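Local coordinates for Xaa-Pro Dipeptidase (Alteromonas macleodii, PDB 2QS8), which probably cleaves dipeptides or removes carboxy-terminal residues from peptides, as a metal-dependent carboxypeptidase of the amidohydrolase superfamily, at residues S288-D291 with N292-P295; I54-R57 with D58-V61. One frame throughout, in Å; residues are numbered along the deposited sequence.

The two contacts are both local turns, and they lie at widely separated places in one chain. Contact 2 comes first, at residues 54-61, where strand 52-56 gives way to strand 60-67; both of these strands pair in parallel with strand 9-16. Contact 1, at 288-295, follows much later in the loop between helices 278-287 and 299-319. Their centres are about 45 Å apart and their nearest atoms about 33 Å, with no touch between them. Contact 2 turns the chain through a corner between two strands, whereas contact 1 shapes a loop whose F294 side chain lies about 8 Å from the bound methionine.

Contact 1: residues S288-D291 with N292-P295; sequences SKID and NFFP
S288 meets the F294 ring at its edge, with its backbone N 3.5 Å from F294 CE2. A small residue suits this place, since buried S288 also touches A303, and its hydroxyl bonds back to the carbonyl of A285. I290 opens a type II beta turn that ends at F293. Its branched CB gives F293 CB an apolar neighbour at 3.9 Å, and its carbonyl O accepts a weak hydrogen bond of 3.4 Å from F293 N. The same O takes a hydrogen bond from a water at 2.8 Å, and that water accepts from F294 N at 2.9 Å, linking the turn to the residue after it. D291 sends its carboxylate away to a salt bridge with R299. N292 has positive phi (58°), which asparagine tolerates well. F293, with CG anti to N (chi1 -178°), helps bring its CD2 over the centre of the F294 ring, 3.6 Å above that plane; the rings are nearly perpendicular, with F294 CG at the F293 edge. Broad, flat F294 suits a buried place among V284, A302, Y76 and L202. As L202 lines the methionine pocket, this type II turn and its aromatic pair belong to a loop bordering the active site of the amidohydrolase TIM barrel.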
ATOM      1  N   SER A 288      25.206  16.224 -28.445  1.00 37.18           N
ATOM      2  CA  SER A 288      24.573  17.376 -27.814  1.00 36.83           C
ATOM      3  C   SER A 288      24.899  18.686 -28.535  1.00 37.08           C
ATOM      4  O   SER A 288      24.278  19.717 -28.274  1.00 35.70           O
ATOM      5  CB  SER A 288      24.999  17.484 -26.351  1.00 35.90           C
ATOM      6  OG  SER A 288      26.341  17.911 -26.259  1.00 34.99           O
ATOM      7  N   LYS A 289      25.874  18.647 -29.436  1.00 37.80           N
ATOM      8  CA  LYS A 289      26.262  19.843 -30.182  1.00 38.52           C
ATOM      9  C   LYS A 289      25.406  20.011 -31.438  1.00 37.42           C
ATOM     10  O   LYS A 289      25.426  21.062 -32.074  1.00 36.00           O
ATOM     11  CB  LYS A 289      27.733  19.765 -30.587  1.00 40.67           C
ATOM     12  CG  LYS A 289      28.701  19.583 -29.435  1.00 44.44           C
ATOM     13  CD  LYS A 289      30.116  19.367 -29.952  1.00 46.01           C
ATOM     14  CE  LYS A 289      31.091  19.083 -28.816  1.00 49.15           C
ATOM     15  NZ  LYS A 289      32.456  18.730 -29.313  1.00 48.23           N
ATOM     16  N   ILE A 290      24.672  18.962 -31.797  1.00 36.31           N
ATOM     17  CA  ILE A 290      23.809  18.985 -32.971  1.00 35.75           C
ATOM     18  C   ILE A 290      22.407  19.435 -32.581  1.00 36.52           C
ATOM     19  O   ILE A 290      21.764  18.809 -31.739  1.00 37.34           O
ATOM     20  CB  ILE A 290      23.709  17.597 -33.598  1.00 35.46           C
ATOM     21  CG1 ILE A 290      25.115  17.067 -33.899  1.00 33.96           C
ATOM     22  CG2 ILE A 290      22.842  17.658 -34.852  1.00 33.88           C
ATOM     23  CD1 ILE A 290      25.144  15.639 -34.400  1.00 34.89           C
ATOM     24  N   ASP A 291      21.931  20.516 -33.192  1.00 35.87           N
ATOM     25  CA  ASP A 291      20.598  21.011 -32.873  1.00 36.84           C
ATOM     26  C   ASP A 291      19.519  19.971 -33.194  1.00 35.43           C
ATOM     27  O   ASP A 291      19.588  19.275 -34.209  1.00 35.01           O
ATOM     28  CB  ASP A 291      20.287  22.313 -33.633  1.00 38.38           C
ATOM     29  CG  ASP A 291      21.198  23.479 -33.233  1.00 41.48           C
ATOM     30  OD1 ASP A 291      21.590  23.579 -32.044  1.00 40.95           O
ATOM     31  OD2 ASP A 291      21.506  24.313 -34.115  1.00 42.59           O
ATOM     32  N   ASN A 292      18.540  19.868 -32.296  1.00 34.81           N
ATOM     33  CA  ASN A 292      17.403  18.959 -32.442  1.00 34.39           C
ATOM     34  C   ASN A 292      17.734  17.483 -32.591  1.00 33.35           C
ATOM     35  O   ASN A 292      16.929  16.716 -33.129  1.00 34.13           O
ATOM     36  CB  ASN A 292      16.528  19.400 -33.622  1.00 35.59           C
ATOM     37  CG  ASN A 292      15.998  20.818 -33.456  1.00 36.25           C
ATOM     38  OD1 ASN A 292      15.309  21.122 -32.484  1.00 39.90           O
ATOM     39  ND2 ASN A 292      16.323  21.689 -34.408  1.00 33.90           N
ATOM     40  N   PHE A 293      18.917  17.079 -32.138  1.00 32.02           N
ATOM     41  CA  PHE A 293      19.289  15.673 -32.207  1.00 29.75           C
ATOM     42  C   PHE A 293      18.531  15.017 -31.052  1.00 28.62           C
ATOM     43  O   PHE A 293      17.801  14.043 -31.246  1.00 26.59           O
ATOM     44  CB  PHE A 293      20.788  15.480 -32.014  1.00 31.56           C
ATOM     45  CG  PHE A 293      21.226  14.049 -32.131  1.00 34.66           C
ATOM     46  CD1 PHE A 293      21.570  13.517 -33.366  1.00 33.24           C
ATOM     47  CD2 PHE A 293      21.250  13.219 -31.011  1.00 34.35           C
ATOM     48  CE1 PHE A 293      21.930  12.191 -33.484  1.00 35.84           C
ATOM     49  CE2 PHE A 293      21.606  11.890 -31.122  1.00 34.03           C
ATOM     50  CZ  PHE A 293      21.947  11.373 -32.362  1.00 35.13           C
ATOM     51  N   PHE A 294      18.720  15.582 -29.861  1.00 26.52           N
ATOM     52  CA  PHE A 294      18.067  15.124 -28.640  1.00 28.65           C
ATOM     53  C   PHE A 294      16.835  16.001 -28.378  1.00 30.33           C
ATOM     54  O   PHE A 294      16.694  17.092 -28.936  1.00 28.84           O
ATOM     55  CB  PHE A 294      18.997  15.278 -27.422  1.00 28.40           C
ATOM     56  CG  PHE A 294      20.217  14.378 -27.437  1.00 29.43           C
ATOM     57  CD1 PHE A 294      20.084  12.995 -27.372  1.00 27.11           C
ATOM     58  CD2 PHE A 294      21.500  14.926 -27.474  1.00 26.52           C
ATOM     59  CE1 PHE A 294      21.212  12.171 -27.341  1.00 28.46           C
ATOM     60  CE2 PHE A 294      22.634  14.109 -27.446  1.00 27.93           C
ATOM     61  CZ  PHE A 294      22.492  12.734 -27.378  1.00 28.28           C
ATOM     62  N   PRO A 295      15.906  15.515 -27.545  1.00 30.09           N
ATOM     63  CA  PRO A 295      14.727  16.331 -27.249  1.00 29.85           C
ATOM     64  C   PRO A 295      15.294  17.525 -26.472  1.00 30.01           C
ATOM     65  O   PRO A 295      16.369  17.416 -25.876  1.00 29.47           O
ATOM     66  CB  PRO A 295      13.887  15.410 -26.372  1.00 29.62           C
ATOM     67  CG  PRO A 295      14.208  14.049 -26.933  1.00 30.33           C
ATOM     68  CD  PRO A 295      15.703  14.116 -27.126  1.00 29.75           C
TER
HETATM   69  O   HOH W   1      20.622  17.741 -29.426  1.00 34.35           O

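Contact 2: residues I54-R57 with D58-V61; sequences IDLR and DHTV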
ATOM      1  N   ILE A  54      43.121 -25.750 -35.335  1.00 37.27           N
ATOM      2  CA  ILE A  54      42.905 -24.344 -35.633  1.00 37.10           C
ATOM      3  C   ILE A  54      44.254 -23.646 -35.525  1.00 36.93           C
ATOM      4  O   ILE A  54      44.779 -23.441 -34.427  1.00 38.33           O
ATOM      5  CB  ILE A  54      41.900 -23.698 -34.652  1.00 36.87           C
ATOM      6  CG1 ILE A  54      40.517 -24.340 -34.827  1.00 36.88           C
ATOM      7  CG2 ILE A  54      41.802 -22.198 -34.911  1.00 36.13           C
ATOM      8  CD1 ILE A  54      39.486 -23.886 -33.802  1.00 34.90           C
ATOM      9  N   ASP A  55      44.807 -23.291 -36.677  1.00 35.62           N
ATOM     10  CA  ASP A  55      46.110 -22.649 -36.745  1.00 34.99           C
ATOM     11  C   ASP A  55      46.044 -21.136 -36.587  1.00 34.65           C
ATOM     12  O   ASP A  55      45.688 -20.427 -37.520  1.00 34.72           O
ATOM     13  CB  ASP A  55      46.777 -23.018 -38.076  1.00 34.96           C
ATOM     14  CG  ASP A  55      48.105 -22.323 -38.280  1.00 34.69           C
ATOM     15  OD1 ASP A  55      48.651 -21.757 -37.309  1.00 35.15           O
ATOM     16  OD2 ASP A  55      48.606 -22.348 -39.420  1.00 36.81           O
ATOM     17  N   LEU A  56      46.407 -20.651 -35.405  1.00 34.63           N
ATOM     18  CA  LEU A  56      46.373 -19.222 -35.126  1.00 35.00           C
ATOM     19  C   LEU A  56      47.750 -18.710 -34.710  1.00 36.03           C
ATOM     20  O   LEU A  56      47.866 -17.789 -33.893  1.00 34.95           O
ATOM     21  CB  LEU A  56      45.352 -18.934 -34.015  1.00 33.81           C
ATOM     22  CG  LEU A  56      43.922 -19.466 -34.174  1.00 33.25           C
ATOM     23  CD1 LEU A  56      43.099 -19.057 -32.960  1.00 30.46           C
ATOM     24  CD2 LEU A  56      43.287 -18.926 -35.449  1.00 31.50           C
ATOM     25  N   ARG A  57      48.791 -19.311 -35.279  1.00 37.16           N
ATOM     26  CA  ARG A  57      50.162 -18.923 -34.962  1.00 39.45           C
ATOM     27  C   ARG A  57      50.414 -17.455 -35.285  1.00 39.09           C
ATOM     28  O   ARG A  57      51.276 -16.818 -34.685  1.00 38.63           O
ATOM     29  CB  ARG A  57      51.152 -19.812 -35.729  1.00 41.60           C
ATOM     30  CG  ARG A  57      51.096 -21.289 -35.341  1.00 44.94           C
ATOM     31  CD  ARG A  57      51.964 -22.140 -36.254  1.00 47.55           C
ATOM     32  NE  ARG A  57      51.393 -22.265 -37.591  1.00 50.71           N
ATOM     33  CZ  ARG A  57      52.107 -22.346 -38.712  1.00 53.27           C
ATOM     34  NH1 ARG A  57      53.435 -22.314 -38.662  1.00 53.96           N
ATOM     35  NH2 ARG A  57      51.493 -22.453 -39.884  1.00 54.29           N
ATOM     36  N   ASP A  58      49.644 -16.913 -36.220  1.00 39.82           N
ATOM     37  CA  ASP A  58      49.794 -15.518 -36.618  1.00 40.81           C
ATOM     38  C   ASP A  58      48.784 -14.605 -35.913  1.00 39.61           C
ATOM     39  O   ASP A  58      48.634 -13.438 -36.269  1.00 38.80           O
ATOM     40  CB  ASP A  58      49.652 -15.407 -38.140  1.00 43.03           C
ATOM     41  CG  ASP A  58      48.304 -15.904 -38.646  1.00 46.62           C
ATOM     42  OD1 ASP A  58      47.796 -16.924 -38.124  1.00 47.95           O
ATOM     43  OD2 ASP A  58      47.751 -15.284 -39.577  1.00 48.79           O
ATOM     44  N   HIS A  59      48.112 -15.142 -34.898  1.00 38.87           N
ATOM     45  CA  HIS A  59      47.107 -14.402 -34.137  1.00 36.98           C
ATOM     46  C   HIS A  59      47.416 -14.336 -32.645  1.00 35.74           C
ATOM     47  O   HIS A  59      48.244 -15.085 -32.125  1.00 34.77           O
ATOM     48  CB  HIS A  59      45.741 -15.061 -34.281  1.00 37.66           C
ATOM     49  CG  HIS A  59      45.175 -15.006 -35.663  1.00 40.69           C
ATOM     50  ND1 HIS A  59      44.246 -14.063 -36.047  1.00 41.42           N
ATOM     51  CD2 HIS A  59      45.383 -15.795 -36.742  1.00 41.40           C
ATOM     52  CE1 HIS A  59      43.902 -14.276 -37.305  1.00 41.60           C
ATOM     53  NE2 HIS A  59      44.577 -15.322 -37.750  1.00 42.60           N
ATOM     54  N   THR A  60      46.731 -13.420 -31.966  1.00 33.71           N
ATOM     55  CA  THR A  60      46.840 -13.273 -30.530  1.00 31.71           C
ATOM     56  C   THR A  60      45.486 -13.765 -30.032  1.00 31.22           C
ATOM     57  O   THR A  60      44.444 -13.263 -30.455  1.00 31.60           O
ATOM     58  CB  THR A  60      47.032 -11.811 -30.102  1.00 32.64           C
ATOM     59  OG1 THR A  60      48.313 -11.340 -30.548  1.00 33.58           O
ATOM     60  CG2 THR A  60      46.935 -11.682 -28.582  1.00 32.57           C
ATOM     61  N   VAL A  61      45.505 -14.773 -29.166  1.00 30.11           N
ATOM     62  CA  VAL A  61      44.287 -15.345 -28.619  1.00 28.67           C
ATOM     63  C   VAL A  61      43.987 -14.732 -27.253  1.00 29.24           C
ATOM     64  O   VAL A  61      44.901 -14.445 -26.469  1.00 29.20           O
ATOM     65  CB  VAL A  61      44.415 -16.889 -28.481  1.00 30.09           C
ATOM     66  CG1 VAL A  61      43.193 -17.458 -27.777  1.00 29.21           C
ATOM     67  CG2 VAL A  61      44.577 -17.523 -29.859  1.00 27.96           C
TER
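L56 and H59 close a type I beta turn through one backbone hydrogen bond, from H59 N to L56 O at 2.8 Å.

Van der Waals contacts gather about L56. Its side chain crosses that of H59 obliquely, CB resting against H59 CB at 3.9 Å and CD2 coming to 4.0 Å from H59 CD2. The other methyl, CD1, makes the apolar contact, meeting V61 CG2 at 3.8 Å with the side chains at about a right angle. L56 CG stands beside the backbone N (chi1 -53°), and CD1 and CD2 part towards V61 and H59. A branched leucine suits this buried place, which I11, V402 and A385 also line, while the compact valine packs on A13 and L383. Histidine offers a ring carbon to L56 and also touches A385, D401 and K387.

The charged pair D55 and R57 lies at the start of the corner. R57 grips D55 side-on: NE reaches OD1 at 2.8 Å in a salt bridge, and NH2 reaches OD2 at 2.9 Å. The chi3 bend (-71°) helps turn the guanidinium so that its NE edge faces the carboxylate. The backbone N of R57 also donates to D55 OD1, at 3.2 Å, making an Asx turn; this donor and NE come from opposite faces of the carboxylate plane. Aspartate is short enough to accept from the backbone two residues on, and arginine long enough to fold back onto it.

Two donors on OD1 and one on OD2 fix the rotation of the D55 carboxylate, and the positive guanidinium probably favours its ionised form. Polar bonds thus hold the corner, while L56 and V61 pack towards strands 9-16 and 383-386.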